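Local coordinates for protein phenol hydroxylase component phO (Pseudomonas stutzeri, PDB 3U52) that probably serves as the small gamma subunit of the hydroxylase in a multicomponent, di-iron phenol hydroxylase that oxidises phenol to catechol, at residues 23-28 with 41-46; 15-20 with 98-103; 48-53 with 91-96. One frame throughout, in Å; residues are numbered along the deposited sequence.

Contact 1: 23-28 with 41-46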
ATOM      1  N   MET E  23      51.840 -28.654 -10.633  1.00 34.05           N
ATOM      2  CA  MET E  23      51.946 -28.342  -9.209  1.00 32.60           C
ATOM      3  C   MET E  23      51.135 -29.296  -8.353  1.00 30.36           C
ATOM      4  O   MET E  23      50.514 -30.237  -8.854  1.00 29.23           O
ATOM      5  CB  MET E  23      51.502 -26.915  -8.962  1.00 33.45           C
ATOM      6  CG  MET E  23      51.928 -25.982 -10.043  1.00 38.56           C
ATOM      7  SD  MET E  23      53.282 -25.006  -9.420  1.00 46.71           S
ATOM      8  CE  MET E  23      52.694 -23.390  -9.931  1.00 47.47           C
ATOM      9  N   GLN E  24      51.149 -29.064  -7.048  1.00 27.81           N
ATOM     10  CA  GLN E  24      50.321 -29.834  -6.172  1.00 26.70           C
ATOM     11  C   GLN E  24      49.813 -28.898  -5.069  1.00 25.50           C
ATOM     12  O   GLN E  24      50.464 -27.898  -4.737  1.00 24.67           O
ATOM     13  CB  GLN E  24      51.099 -31.051  -5.597  1.00 27.93           C
ATOM     14  CG  GLN E  24      52.144 -30.696  -4.528  1.00 28.16           C
ATOM     15  CD  GLN E  24      53.086 -31.872  -4.247  1.00 33.39           C
ATOM     16  OE1 GLN E  24      53.165 -32.808  -5.036  1.00 36.01           O
ATOM     17  NE2 GLN E  24      53.784 -31.830  -3.129  1.00 33.57           N
ATOM     18  N   LEU E  25      48.649 -29.224  -4.519  1.00 24.55           N
ATOM     19  CA  LEU E  25      48.106 -28.534  -3.310  1.00 23.63           C
ATOM     20  C   LEU E  25      48.816 -29.016  -2.051  1.00 22.76           C
ATOM     21  O   LEU E  25      49.062 -30.207  -1.872  1.00 22.44           O
ATOM     22  CB  LEU E  25      46.591 -28.816  -3.152  1.00 23.17           C
ATOM     23  CG  LEU E  25      45.688 -28.085  -4.170  1.00 24.19           C
ATOM     24  CD1 LEU E  25      44.287 -28.651  -4.094  1.00 24.98           C
ATOM     25  CD2 LEU E  25      45.741 -26.552  -4.001  1.00 23.15           C
ATOM     26  N   LEU E  26      49.111 -28.070  -1.176  1.00 22.38           N
ATOM     27  CA  LEU E  26      49.657 -28.368   0.134  1.00 22.33           C
ATOM     28  C   LEU E  26      48.959 -27.462   1.159  1.00 21.22           C
ATOM     29  O   LEU E  26      48.803 -26.245   0.946  1.00 21.51           O
ATOM     30  CB  LEU E  26      51.171 -28.098   0.150  1.00 20.85           C
ATOM     31  CG  LEU E  26      51.898 -28.194   1.497  1.00 22.98           C
ATOM     32  CD1 LEU E  26      51.843 -29.582   2.097  1.00 23.60           C
ATOM     33  CD2 LEU E  26      53.369 -27.757   1.324  1.00 25.66           C
ATOM     34  N   TYR E  27      48.612 -28.034   2.301  1.00 21.32           N
ATOM     35  CA  TYR E  27      47.983 -27.248   3.358  1.00 19.97           C
ATOM     36  C   TYR E  27      48.906 -27.169   4.520  1.00 20.50           C
ATOM     37  O   TYR E  27      49.523 -28.165   4.860  1.00 21.43           O
ATOM     38  CB  TYR E  27      46.684 -27.936   3.837  1.00 20.99           C
ATOM     39  CG  TYR E  27      45.654 -28.174   2.757  1.00 20.87           C
ATOM     40  CD1 TYR E  27      44.971 -27.105   2.157  1.00 20.01           C
ATOM     41  CD2 TYR E  27      45.367 -29.459   2.330  1.00 22.70           C
ATOM     42  CE1 TYR E  27      44.024 -27.336   1.148  1.00 22.54           C
ATOM     43  CE2 TYR E  27      44.442 -29.695   1.311  1.00 23.05           C
ATOM     44  CZ  TYR E  27      43.780 -28.635   0.726  1.00 25.88           C
ATOM     45  OH  TYR E  27      42.829 -28.905  -0.266  1.00 29.91           O
ATOM     46  N   VAL E  28      48.992 -26.021   5.166  1.00 20.18           N
ATOM     47  CA  VAL E  28      49.832 -25.926   6.333  1.00 21.01           C
ATOM     48  C   VAL E  28      49.059 -25.358   7.519  1.00 21.42           C
ATOM     49  O   VAL E  28      48.465 -24.274   7.421  1.00 22.63           O
ATOM     50  CB  VAL E  28      51.093 -25.051   6.064  1.00 20.60           C
ATOM     51  CG1 VAL E  28      51.988 -24.971   7.368  1.00 20.44           C
ATOM     52  CG2 VAL E  28      51.915 -25.571   4.801  1.00 22.95           C
ATOM     53  N   ALA E  41      46.094 -22.822   2.230  1.00 23.63           N
ATOM     54  CA  ALA E  41      46.062 -23.703   1.055  1.00 23.91           C
ATOM     55  C   ALA E  41      47.059 -23.143   0.072  1.00 24.77           C
ATOM     56  O   ALA E  41      46.916 -22.009  -0.406  1.00 25.31           O
ATOM     57  CB  ALA E  41      44.682 -23.753   0.429  1.00 24.95           C
ATOM     58  N   LEU E  42      48.098 -23.918  -0.198  1.00 24.43           N
ATOM     59  CA  LEU E  42      49.181 -23.465  -1.067  1.00 24.66           C
ATOM     60  C   LEU E  42      49.280 -24.313  -2.369  1.00 24.90           C
ATOM     61  O   LEU E  42      48.900 -25.504  -2.380  1.00 24.44           O
ATOM     62  CB  LEU E  42      50.498 -23.520  -0.285  1.00 25.48           C
ATOM     63  CG  LEU E  42      50.442 -22.944   1.137  1.00 23.82           C
ATOM     64  CD1 LEU E  42      51.615 -23.526   1.936  1.00 25.55           C
ATOM     65  CD2 LEU E  42      50.531 -21.432   1.104  1.00 22.98           C
ATOM     66  N   LEU E  43      49.761 -23.680  -3.448  1.00 24.75           N
ATOM     67  CA  LEU E  43      50.083 -24.345  -4.703  1.00 24.80           C
ATOM     68  C   LEU E  43      51.587 -24.208  -4.847  1.00 26.05           C
ATOM     69  O   LEU E  43      52.142 -23.097  -4.873  1.00 25.40           O
ATOM     70  CB  LEU E  43      49.404 -23.673  -5.896  1.00 24.96           C
ATOM     71  CG  LEU E  43      49.433 -24.567  -7.156  1.00 25.69           C
ATOM     72  CD1 LEU E  43      48.475 -25.736  -7.018  1.00 28.78           C
ATOM     73  CD2 LEU E  43      49.147 -23.804  -8.432  1.00 27.42           C
ATOM     74  N   VAL E  44      52.216 -25.363  -5.007  1.00 26.13           N
ATOM     75  CA  VAL E  44      53.624 -25.573  -4.707  1.00 27.95           C
ATOM     76  C   VAL E  44      54.219 -26.505  -5.795  1.00 28.47           C
ATOM     77  O   VAL E  44      53.502 -27.359  -6.353  1.00 27.87           O
ATOM     78  CB  VAL E  44      53.625 -26.187  -3.278  1.00 27.96           C
ATOM     79  CG1 VAL E  44      53.996 -27.646  -3.189  1.00 24.75           C
ATOM     80  CG2 VAL E  44      54.154 -25.285  -2.234  1.00 30.00           C
ATOM     81  N   GLN E  45      55.506 -26.321  -6.107  1.00 31.72           N
ATOM     82  CA  GLN E  45      56.195 -27.198  -7.083  1.00 34.10           C
ATOM     83  C   GLN E  45      56.706 -28.413  -6.315  1.00 33.79           C
ATOM     84  O   GLN E  45      57.509 -28.253  -5.401  1.00 34.93           O
ATOM     85  CB  GLN E  45      57.364 -26.473  -7.800  1.00 35.28           C
ATOM     86  CG  GLN E  45      57.296 -24.892  -7.890  1.00 40.50           C
ATOM     87  CD  GLN E  45      56.650 -24.321  -9.182  1.00 49.26           C
ATOM     88  OE1 GLN E  45      56.449 -25.046 -10.178  1.00 51.86           O
ATOM     89  NE2 GLN E  45      56.321 -23.002  -9.162  1.00 50.46           N
ATOM     90  N   PRO E  46      56.264 -29.632  -6.678  1.00 33.81           N
ATOM     91  CA  PRO E  46      56.708 -30.852  -5.979  1.00 33.64           C
ATOM     92  C   PRO E  46      58.260 -31.005  -5.946  1.00 35.03           C
ATOM     93  O   PRO E  46      58.814 -31.699  -5.085  1.00 34.46           O
ATOM     94  CB  PRO E  46      56.050 -31.979  -6.776  1.00 34.54           C
ATOM     95  CG  PRO E  46      55.514 -31.348  -8.041  1.00 33.71           C
ATOM     96  CD  PRO E  46      55.341 -29.923  -7.794  1.00 33.91           C
TER

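Contact 2: 15-20 with 98-103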
ATOM      1  N   ASP E  15      39.396 -32.480  -8.055  1.00 26.44           N
ATOM      2  CA  ASP E  15      40.698 -31.943  -7.642  1.00 27.23           C
ATOM      3  C   ASP E  15      41.848 -32.968  -7.675  1.00 27.59           C
ATOM      4  O   ASP E  15      42.800 -32.859  -6.902  1.00 27.19           O
ATOM      5  CB  ASP E  15      40.640 -31.282  -6.252  1.00 26.42           C
ATOM      6  CG  ASP E  15      39.597 -30.152  -6.177  1.00 29.76           C
ATOM      7  OD1 ASP E  15      38.838 -30.082  -5.160  1.00 28.35           O
ATOM      8  OD2 ASP E  15      39.574 -29.323  -7.117  1.00 27.96           O
ATOM      9  N   LYS E  16      41.787 -33.918  -8.609  1.00 29.17           N
ATOM     10  CA  LYS E  16      42.925 -34.813  -8.841  1.00 29.71           C
ATOM     11  C   LYS E  16      44.191 -34.027  -9.264  1.00 29.49           C
ATOM     12  O   LYS E  16      44.118 -32.917  -9.833  1.00 28.51           O
ATOM     13  CB  LYS E  16      42.525 -35.944  -9.812  1.00 31.15           C
ATOM     14  CG  LYS E  16      42.228 -35.475 -11.211  1.00 32.12           C
ATOM     15  CD  LYS E  16      41.612 -36.622 -11.981  1.00 38.71           C
ATOM     16  CE  LYS E  16      41.189 -36.171 -13.375  1.00 44.01           C
ATOM     17  NZ  LYS E  16      40.611 -37.307 -14.203  1.00 47.55           N
ATOM     18  N   VAL E  17      45.358 -34.567  -8.927  1.00 29.87           N
ATOM     19  CA  VAL E  17      46.612 -33.825  -9.126  1.00 31.38           C
ATOM     20  C   VAL E  17      46.847 -33.383 -10.575  1.00 31.14           C
ATOM     21  O   VAL E  17      47.370 -32.301 -10.829  1.00 30.97           O
ATOM     22  CB  VAL E  17      47.874 -34.545  -8.550  1.00 30.91           C
ATOM     23  CG1 VAL E  17      48.161 -35.882  -9.289  1.00 33.83           C
ATOM     24  CG2 VAL E  17      49.030 -33.621  -8.654  1.00 31.47           C
ATOM     25  N   GLU E  18      46.418 -34.219 -11.510  1.00 33.20           N
ATOM     26  CA  GLU E  18      46.494 -33.909 -12.952  1.00 35.12           C
ATOM     27  C   GLU E  18      45.928 -32.541 -13.303  1.00 34.69           C
ATOM     28  O   GLU E  18      46.316 -31.984 -14.309  1.00 34.91           O
ATOM     29  CB  GLU E  18      45.783 -34.991 -13.781  1.00 36.38           C
ATOM     30  CG  GLU E  18      46.337 -36.412 -13.596  1.00 41.30           C
ATOM     31  CD  GLU E  18      45.823 -37.136 -12.335  1.00 48.98           C
ATOM     32  OE1 GLU E  18      45.603 -36.485 -11.283  1.00 51.36           O
ATOM     33  OE2 GLU E  18      45.667 -38.379 -12.385  1.00 52.27           O
ATOM     34  N   ASN E  19      45.013 -31.994 -12.489  1.00 34.10           N
ATOM     35  CA  ASN E  19      44.364 -30.712 -12.817  1.00 33.61           C
ATOM     36  C   ASN E  19      45.146 -29.485 -12.387  1.00 33.15           C
ATOM     37  O   ASN E  19      44.686 -28.348 -12.523  1.00 33.03           O
ATOM     38  CB  ASN E  19      42.927 -30.681 -12.290  1.00 33.29           C
ATOM     39  CG  ASN E  19      42.028 -31.705 -12.964  1.00 34.12           C
ATOM     40  OD1 ASN E  19      42.320 -32.198 -14.050  1.00 37.55           O
ATOM     41  ND2 ASN E  19      40.935 -32.046 -12.314  1.00 31.74           N
ATOM     42  N   PHE E  20      46.349 -29.703 -11.886  1.00 33.58           N
ATOM     43  CA  PHE E  20      47.101 -28.597 -11.285  1.00 34.31           C
ATOM     44  C   PHE E  20      48.376 -28.121 -12.032  1.00 35.62           C
ATOM     45  O   PHE E  20      49.206 -27.393 -11.475  1.00 35.56           O
ATOM     46  CB  PHE E  20      47.293 -28.859  -9.766  1.00 33.60           C
ATOM     47  CG  PHE E  20      45.985 -28.809  -8.978  1.00 30.40           C
ATOM     48  CD1 PHE E  20      45.533 -27.610  -8.449  1.00 27.52           C
ATOM     49  CD2 PHE E  20      45.194 -29.951  -8.826  1.00 28.35           C
ATOM     50  CE1 PHE E  20      44.348 -27.565  -7.712  1.00 24.62           C
ATOM     51  CE2 PHE E  20      43.978 -29.911  -8.088  1.00 25.57           C
ATOM     52  CZ  PHE E  20      43.566 -28.697  -7.558  1.00 26.16           C
ATOM     53  N   ILE E  98      55.689 -35.739   0.680  1.00 32.15           N
ATOM     54  CA  ILE E  98      54.704 -34.650   0.784  1.00 31.08           C
ATOM     55  C   ILE E  98      53.967 -34.611  -0.564  1.00 30.33           C
ATOM     56  O   ILE E  98      54.456 -34.043  -1.536  1.00 31.11           O
ATOM     57  CB  ILE E  98      55.393 -33.330   1.170  1.00 31.42           C
ATOM     58  CG1 ILE E  98      56.022 -33.463   2.566  1.00 28.84           C
ATOM     59  CG2 ILE E  98      54.408 -32.127   1.166  1.00 31.84           C
ATOM     60  CD1 ILE E  98      57.057 -32.393   2.831  1.00 26.88           C
ATOM     61  N   ASP E  99      52.848 -35.317  -0.619  1.00 28.93           N
ATOM     62  CA  ASP E  99      52.108 -35.524  -1.859  1.00 29.07           C
ATOM     63  C   ASP E  99      50.892 -34.553  -1.951  1.00 27.21           C
ATOM     64  O   ASP E  99      50.710 -33.686  -1.075  1.00 26.45           O
ATOM     65  CB  ASP E  99      51.691 -36.986  -1.995  1.00 28.94           C
ATOM     66  CG  ASP E  99      50.665 -37.425  -0.960  1.00 34.53           C
ATOM     67  OD1 ASP E  99      49.947 -36.577  -0.323  1.00 38.33           O
ATOM     68  OD2 ASP E  99      50.543 -38.667  -0.806  1.00 34.51           O
ATOM     69  N   HIS E 100      50.122 -34.669  -3.027  1.00 25.31           N
ATOM     70  CA  HIS E 100      49.062 -33.688  -3.337  1.00 23.96           C
ATOM     71  C   HIS E 100      47.998 -33.726  -2.232  1.00 22.56           C
ATOM     72  O   HIS E 100      47.591 -34.792  -1.792  1.00 21.47           O
ATOM     73  CB  HIS E 100      48.505 -33.992  -4.729  1.00 23.87           C
ATOM     74  CG  HIS E 100      47.345 -33.158  -5.145  1.00 22.52           C
ATOM     75  ND1 HIS E 100      47.427 -31.800  -5.352  1.00 23.28           N
ATOM     76  CD2 HIS E 100      46.067 -33.512  -5.428  1.00 22.80           C
ATOM     77  CE1 HIS E 100      46.248 -31.351  -5.763  1.00 25.04           C
ATOM     78  NE2 HIS E 100      45.404 -32.371  -5.806  1.00 22.19           N
ATOM     79  N   LYS E 101      47.606 -32.551  -1.768  1.00 21.91           N
ATOM     80  CA  LYS E 101      46.642 -32.411  -0.665  1.00 22.02           C
ATOM     81  C   LYS E 101      47.055 -33.011   0.711  1.00 21.15           C
ATOM     82  O   LYS E 101      46.217 -33.290   1.578  1.00 21.83           O
ATOM     83  CB  LYS E 101      45.252 -32.883  -1.132  1.00 22.48           C
ATOM     84  CG  LYS E 101      44.529 -31.845  -2.010  1.00 21.80           C
ATOM     85  CD  LYS E 101      43.008 -32.130  -2.045  1.00 21.24           C
ATOM     86  CE  LYS E 101      42.735 -33.166  -3.151  1.00 27.90           C
ATOM     87  NZ  LYS E 101      41.389 -33.761  -2.984  1.00 30.17           N
ATOM     88  N   SER E 102      48.353 -33.187   0.917  1.00 21.86           N
ATOM     89  CA  SER E 102      48.894 -33.392   2.273  1.00 22.08           C
ATOM     90  C   SER E 102      48.674 -32.148   3.133  1.00 21.67           C
ATOM     91  O   SER E 102      48.632 -31.002   2.633  1.00 21.35           O
ATOM     92  CB  SER E 102      50.401 -33.729   2.220  1.00 21.56           C
ATOM     93  OG  SER E 102      50.531 -35.091   1.834  1.00 23.28           O
ATOM     94  N   MET E 103      48.593 -32.372   4.431  1.00 21.85           N
ATOM     95  CA  MET E 103      48.644 -31.252   5.378  1.00 23.18           C
ATOM     96  C   MET E 103      49.824 -31.452   6.281  1.00 22.69           C
ATOM     97  O   MET E 103      49.927 -32.482   6.920  1.00 24.11           O
ATOM     98  CB  MET E 103      47.380 -31.163   6.232  1.00 23.73           C
ATOM     99  CG  MET E 103      47.363 -29.868   7.090  1.00 24.76           C
ATOM    100  SD  MET E 103      45.851 -29.531   7.878  1.00 36.40           S
ATOM    101  CE  MET E 103      45.224 -28.305   6.806  1.00 37.87           C
TER
HETATM  102  O   HOH W   1      39.179 -31.874  -3.087  1.00 26.29           O

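Contact 3: 48-53 with 91-96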
ATOM      1  N   MET E  48      60.369 -28.367  -5.358  1.00 35.34           N
ATOM      2  CA  MET E  48      61.041 -27.377  -4.510  1.00 35.03           C
ATOM      3  C   MET E  48      61.518 -28.065  -3.232  1.00 34.23           C
ATOM      4  O   MET E  48      60.975 -29.087  -2.846  1.00 33.92           O
ATOM      5  CB  MET E  48      60.144 -26.177  -4.210  1.00 35.73           C
ATOM      6  CG  MET E  48      59.118 -26.408  -3.094  1.00 35.96           C
ATOM      7  SD  MET E  48      57.946 -25.033  -2.856  1.00 38.91           S
ATOM      8  CE  MET E  48      58.973 -23.632  -2.528  1.00 32.89           C
ATOM      9  N   THR E  49      62.555 -27.528  -2.610  1.00 34.41           N
ATOM     10  CA  THR E  49      63.114 -28.169  -1.411  1.00 34.14           C
ATOM     11  C   THR E  49      62.268 -27.778  -0.198  1.00 33.60           C
ATOM     12  O   THR E  49      61.607 -26.749  -0.200  1.00 32.45           O
ATOM     13  CB  THR E  49      64.583 -27.734  -1.157  1.00 34.09           C
ATOM     14  OG1 THR E  49      64.645 -26.315  -0.981  1.00 34.43           O
ATOM     15  CG2 THR E  49      65.495 -28.103  -2.330  1.00 34.43           C
ATOM     16  N   PHE E  50      62.304 -28.590   0.843  1.00 34.16           N
ATOM     17  CA  PHE E  50      61.637 -28.232   2.082  1.00 33.79           C
ATOM     18  C   PHE E  50      62.104 -26.874   2.604  1.00 34.41           C
ATOM     19  O   PHE E  50      61.284 -26.113   3.098  1.00 34.50           O
ATOM     20  CB  PHE E  50      61.761 -29.314   3.153  1.00 33.62           C
ATOM     21  CG  PHE E  50      60.707 -29.194   4.226  1.00 34.56           C
ATOM     22  CD1 PHE E  50      60.902 -28.342   5.322  1.00 35.60           C
ATOM     23  CD2 PHE E  50      59.491 -29.864   4.101  1.00 30.30           C
ATOM     24  CE1 PHE E  50      59.906 -28.188   6.316  1.00 32.35           C
ATOM     25  CE2 PHE E  50      58.508 -29.717   5.073  1.00 32.17           C
ATOM     26  CZ  PHE E  50      58.720 -28.877   6.181  1.00 31.61           C
ATOM     27  N   SER E  51      63.392 -26.539   2.486  1.00 34.17           N
ATOM     28  CA  SER E  51      63.864 -25.244   2.987  1.00 34.95           C
ATOM     29  C   SER E  51      63.377 -24.078   2.124  1.00 34.77           C
ATOM     30  O   SER E  51      63.154 -22.975   2.646  1.00 35.51           O
ATOM     31  CB  SER E  51      65.393 -25.222   3.169  1.00 35.64           C
ATOM     32  OG  SER E  51      66.030 -25.446   1.908  1.00 40.23           O
ATOM     33  N   ALA E  52      63.182 -24.301   0.818  1.00 34.28           N
ATOM     34  CA  ALA E  52      62.573 -23.271  -0.053  1.00 34.14           C
ATOM     35  C   ALA E  52      61.080 -23.010   0.317  1.00 33.56           C
ATOM     36  O   ALA E  52      60.640 -21.860   0.328  1.00 33.09           O
ATOM     37  CB  ALA E  52      62.717 -23.640  -1.535  1.00 33.85           C
ATOM     38  N   LEU E  53      60.338 -24.072   0.641  1.00 32.97           N
ATOM     39  CA  LEU E  53      58.937 -23.961   1.100  1.00 32.74           C
ATOM     40  C   LEU E  53      58.833 -23.058   2.320  1.00 33.20           C
ATOM     41  O   LEU E  53      58.026 -22.127   2.348  1.00 33.02           O
ATOM     42  CB  LEU E  53      58.355 -25.326   1.429  1.00 32.39           C
ATOM     43  CG  LEU E  53      57.006 -25.306   2.173  1.00 32.81           C
ATOM     44  CD1 LEU E  53      55.880 -24.931   1.183  1.00 32.75           C
ATOM     45  CD2 LEU E  53      56.763 -26.667   2.833  1.00 31.62           C
ATOM     46  N   ALA E  91      66.044 -31.657   0.577  1.00 38.91           N
ATOM     47  CA  ALA E  91      65.325 -32.637  -0.263  1.00 37.64           C
ATOM     48  C   ALA E  91      63.986 -32.088  -0.776  1.00 37.14           C
ATOM     49  O   ALA E  91      63.308 -31.322  -0.076  1.00 37.19           O
ATOM     50  CB  ALA E  91      65.087 -33.887   0.492  1.00 36.94           C
ATOM     51  N   SER E  92      63.605 -32.493  -1.982  1.00 35.98           N
ATOM     52  CA  SER E  92      62.376 -31.992  -2.584  1.00 35.02           C
ATOM     53  C   SER E  92      61.153 -32.408  -1.750  1.00 34.17           C
ATOM     54  O   SER E  92      61.213 -33.339  -0.936  1.00 33.35           O
ATOM     55  CB  SER E  92      62.237 -32.459  -4.049  1.00 34.61           C
ATOM     56  OG  SER E  92      61.702 -33.768  -4.117  1.00 33.52           O
ATOM     57  N   LEU E  93      60.042 -31.712  -1.962  1.00 33.86           N
ATOM     58  CA  LEU E  93      58.779 -32.084  -1.306  1.00 33.91           C
ATOM     59  C   LEU E  93      58.384 -33.508  -1.662  1.00 34.05           C
ATOM     60  O   LEU E  93      58.067 -34.313  -0.787  1.00 34.03           O
ATOM     61  CB  LEU E  93      57.676 -31.075  -1.693  1.00 33.71           C
ATOM     62  CG  LEU E  93      57.450 -29.841  -0.791  1.00 35.07           C
ATOM     63  CD1 LEU E  93      58.622 -29.393   0.096  1.00 32.42           C
ATOM     64  CD2 LEU E  93      56.856 -28.674  -1.563  1.00 33.71           C
ATOM     65  N   LYS E  94      58.424 -33.824  -2.952  1.00 34.89           N
ATOM     66  CA  LYS E  94      57.965 -35.109  -3.456  1.00 36.04           C
ATOM     67  C   LYS E  94      58.798 -36.313  -2.944  1.00 36.18           C
ATOM     68  O   LYS E  94      58.240 -37.357  -2.593  1.00 35.36           O
ATOM     69  CB  LYS E  94      57.946 -35.080  -4.992  1.00 36.89           C
ATOM     70  CG  LYS E  94      57.439 -36.365  -5.617  1.00 40.12           C
ATOM     71  CD  LYS E  94      57.342 -36.285  -7.119  1.00 46.89           C
ATOM     72  CE  LYS E  94      56.404 -37.392  -7.633  1.00 50.19           C
ATOM     73  NZ  LYS E  94      56.129 -37.326  -9.112  1.00 51.89           N
ATOM     74  N   GLU E  95      60.125 -36.174  -2.912  1.00 37.66           N
ATOM     75  CA  GLU E  95      60.985 -37.282  -2.431  1.00 38.47           C
ATOM     76  C   GLU E  95      60.820 -37.619  -0.945  1.00 37.95           C
ATOM     77  O   GLU E  95      61.026 -38.762  -0.536  1.00 38.02           O
ATOM     78  CB  GLU E  95      62.457 -37.107  -2.831  1.00 39.08           C
ATOM     79  CG  GLU E  95      63.089 -35.825  -2.442  1.00 43.80           C
ATOM     80  CD  GLU E  95      64.581 -35.768  -2.783  1.00 50.18           C
ATOM     81  OE1 GLU E  95      64.984 -34.946  -3.652  1.00 53.38           O
ATOM     82  OE2 GLU E  95      65.356 -36.541  -2.167  1.00 53.03           O
ATOM     83  N   GLN E  96      60.390 -36.651  -0.139  1.00 37.49           N
ATOM     84  CA  GLN E  96      60.083 -36.960   1.248  1.00 36.53           C
ATOM     85  C   GLN E  96      58.620 -37.323   1.552  1.00 36.11           C
ATOM     86  O   GLN E  96      58.249 -37.479   2.709  1.00 35.95           O
ATOM     87  CB  GLN E  96      60.683 -35.922   2.203  1.00 36.59           C
ATOM     88  CG  GLN E  96      60.349 -34.499   1.908  1.00 37.02           C
ATOM     89  CD  GLN E  96      61.295 -33.550   2.585  1.00 38.02           C
ATOM     90  OE1 GLN E  96      61.825 -32.650   1.965  1.00 40.30           O
ATOM     91  NE2 GLN E  96      61.510 -33.746   3.870  1.00 36.09           N
TER

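Contact 1: 23-28 with 41-46
Gln24 to Tyr27 pair with Ala41 to Val44 as the two strands of an antiparallel beta hairpin, the first hairpin of a ubiquitin-like beta-grasp sheet in which strand 40-44 lies at one edge and strand 24-29 runs next to the central strand 102-107. Four backbone bonds tie it: two join Gln24 with Val44 and two join Leu26 with Leu42, the shortest from Leu42 N to Leu26 O at 2.7 Å. Leu25-Leu43 and Tyr27-Ala41 are the non-hydrogen-bonded pairs; beside the Leu26-Leu42 bonds, Leu25 CA makes a C-H...O contact with Leu42 O at 3.3 Å. The hairpin has two unlike faces. Leu26 packs on Leu53, and Leu42 and Val44 on Ile57, their branched chains filling the gap between the sheet and helix 50-62; Leu25, Tyr27, Ala41 and Leu43 face another protein chain. Ala41 is small enough for its CB to meet the edge of the Tyr27 ring, 3.7 Å from CE1. At Gln24 an aliphatic stem packs on the hairpin while the amide bonds a carbonyl. CG sits between the backbone N and the carbonyl carbon (chi1 73°), where it touches Val44 CG1 at 3.8 Å, while the extended chain carries OE1 to Pro46 CB and NE2 to the backbone O of Ile98. A leucine in its place would probably leave the Ile98 carbonyl without its amide donor and weaken the tie to that loop. At the open end Met23 bends alongside Gln45, and its SD comes within 3.3 Å of Gln45 OE1.

Contact 2: 15-20 with 98-103
Val17, Phe20 and the backbone of Asp15 pack round the outer part of the His100 side chain, which reaches from a turn into the 15-20 segment, curled by a 3-10 turn at 17-19. His100 CG stands anti to the backbone N (chi1 175°), which sends the ring outward from the turn. Its CB touches Val17 CB at 3.9 Å, and His100 CG approaches the same atom to 3.7 Å. Val17 CA lies over one face of the imidazole in a CH-pi contact, 3.9 Å from the centroid, while the opposite face carries CG of the following Lys101. ND1 accepts from the backbone N of Leu25. His100 CE1 comes over a face of Phe20, 3.5 Å from Phe20 CD2, with the two ring planes at 50°. At the tip NE2 donates to Asp15 O at 2.9 Å, near the ring plane, and His100 CD2 lies beside that bond, 3.6 Å from Asp15 O. A histidine suits this place because one flat group can accept, donate and pack at once, and two bonds fix its rotation. Lys101 curls back toward Asp15, where a water bridges its NZ to Asp15 OD1; NZ also bonds the backbone of another protein chain. The loop is a type II beta turn, Asp99 to Ser102, leading into the central strand 102-107 of the beta-grasp sheet.

Contact 3: 48-53 with 91-96
Leu93 packs against Met48 and Phe50 at the N-terminus of helix 50-62, where two short backbone links dock the loop 91-96 against the helix start of the beta-grasp fold. Its two methyls divide the work. The Leu93 and Met48 side chains lie side by side, pointing the same way, and Leu93 CD2 touches Met48 CG at 3.5 Å; Leu93 CD1 lies near Phe50 CA, at 3.8 Å, and reaches Leu53 CD2. The Phe50 side chain crosses Leu93 at about a right angle, with Leu93 CD1 4.1 Å from Phe50 CD2. CG of Phe50 is anti to the backbone N (chi1 -160°), which carries the ring into the interior, where Leu53 CD2 lies over one face and Trp78 meets it edge-to-face. Leucine suits such a junction because its forked end can fill two directions. The backbones bridge at Thr49 and Ser92: Leu93 N donates to Met48 O at 2.9 Å, and Phe50 N, a helix-start amide, to Ala91 O at 3.1 Å. A hydroxyl near the start of each segment accepts a backbone N-H three residues on: Thr49, the N-cap, takes Ala52 N; Ser92 makes an ST motif, its OG 3.1 Å from Glu95 N.

Contact 1 lies nearest the centre of the chain and is the most extensive, a hairpin knitted by regular strand bonds and aliphatic packing. Contact 2 is also buried but more peripheral, joining a loop to the turn before the central strand through one histidine, with a water at its lysine. Contact 3 is only partly buried and relies on two backbone bonds at a helix start and one leucine. Contacts 1 and 2 both meet another protein chain, contact 3 none. Contacts 1 and 2, on neighbouring strands, are joined by a probable hydrogen bond from Lys101 N to Leu25 O; contact 3 joins contact 1 through Val44 against Leu93, and contact 2 through Ile98 against Phe50.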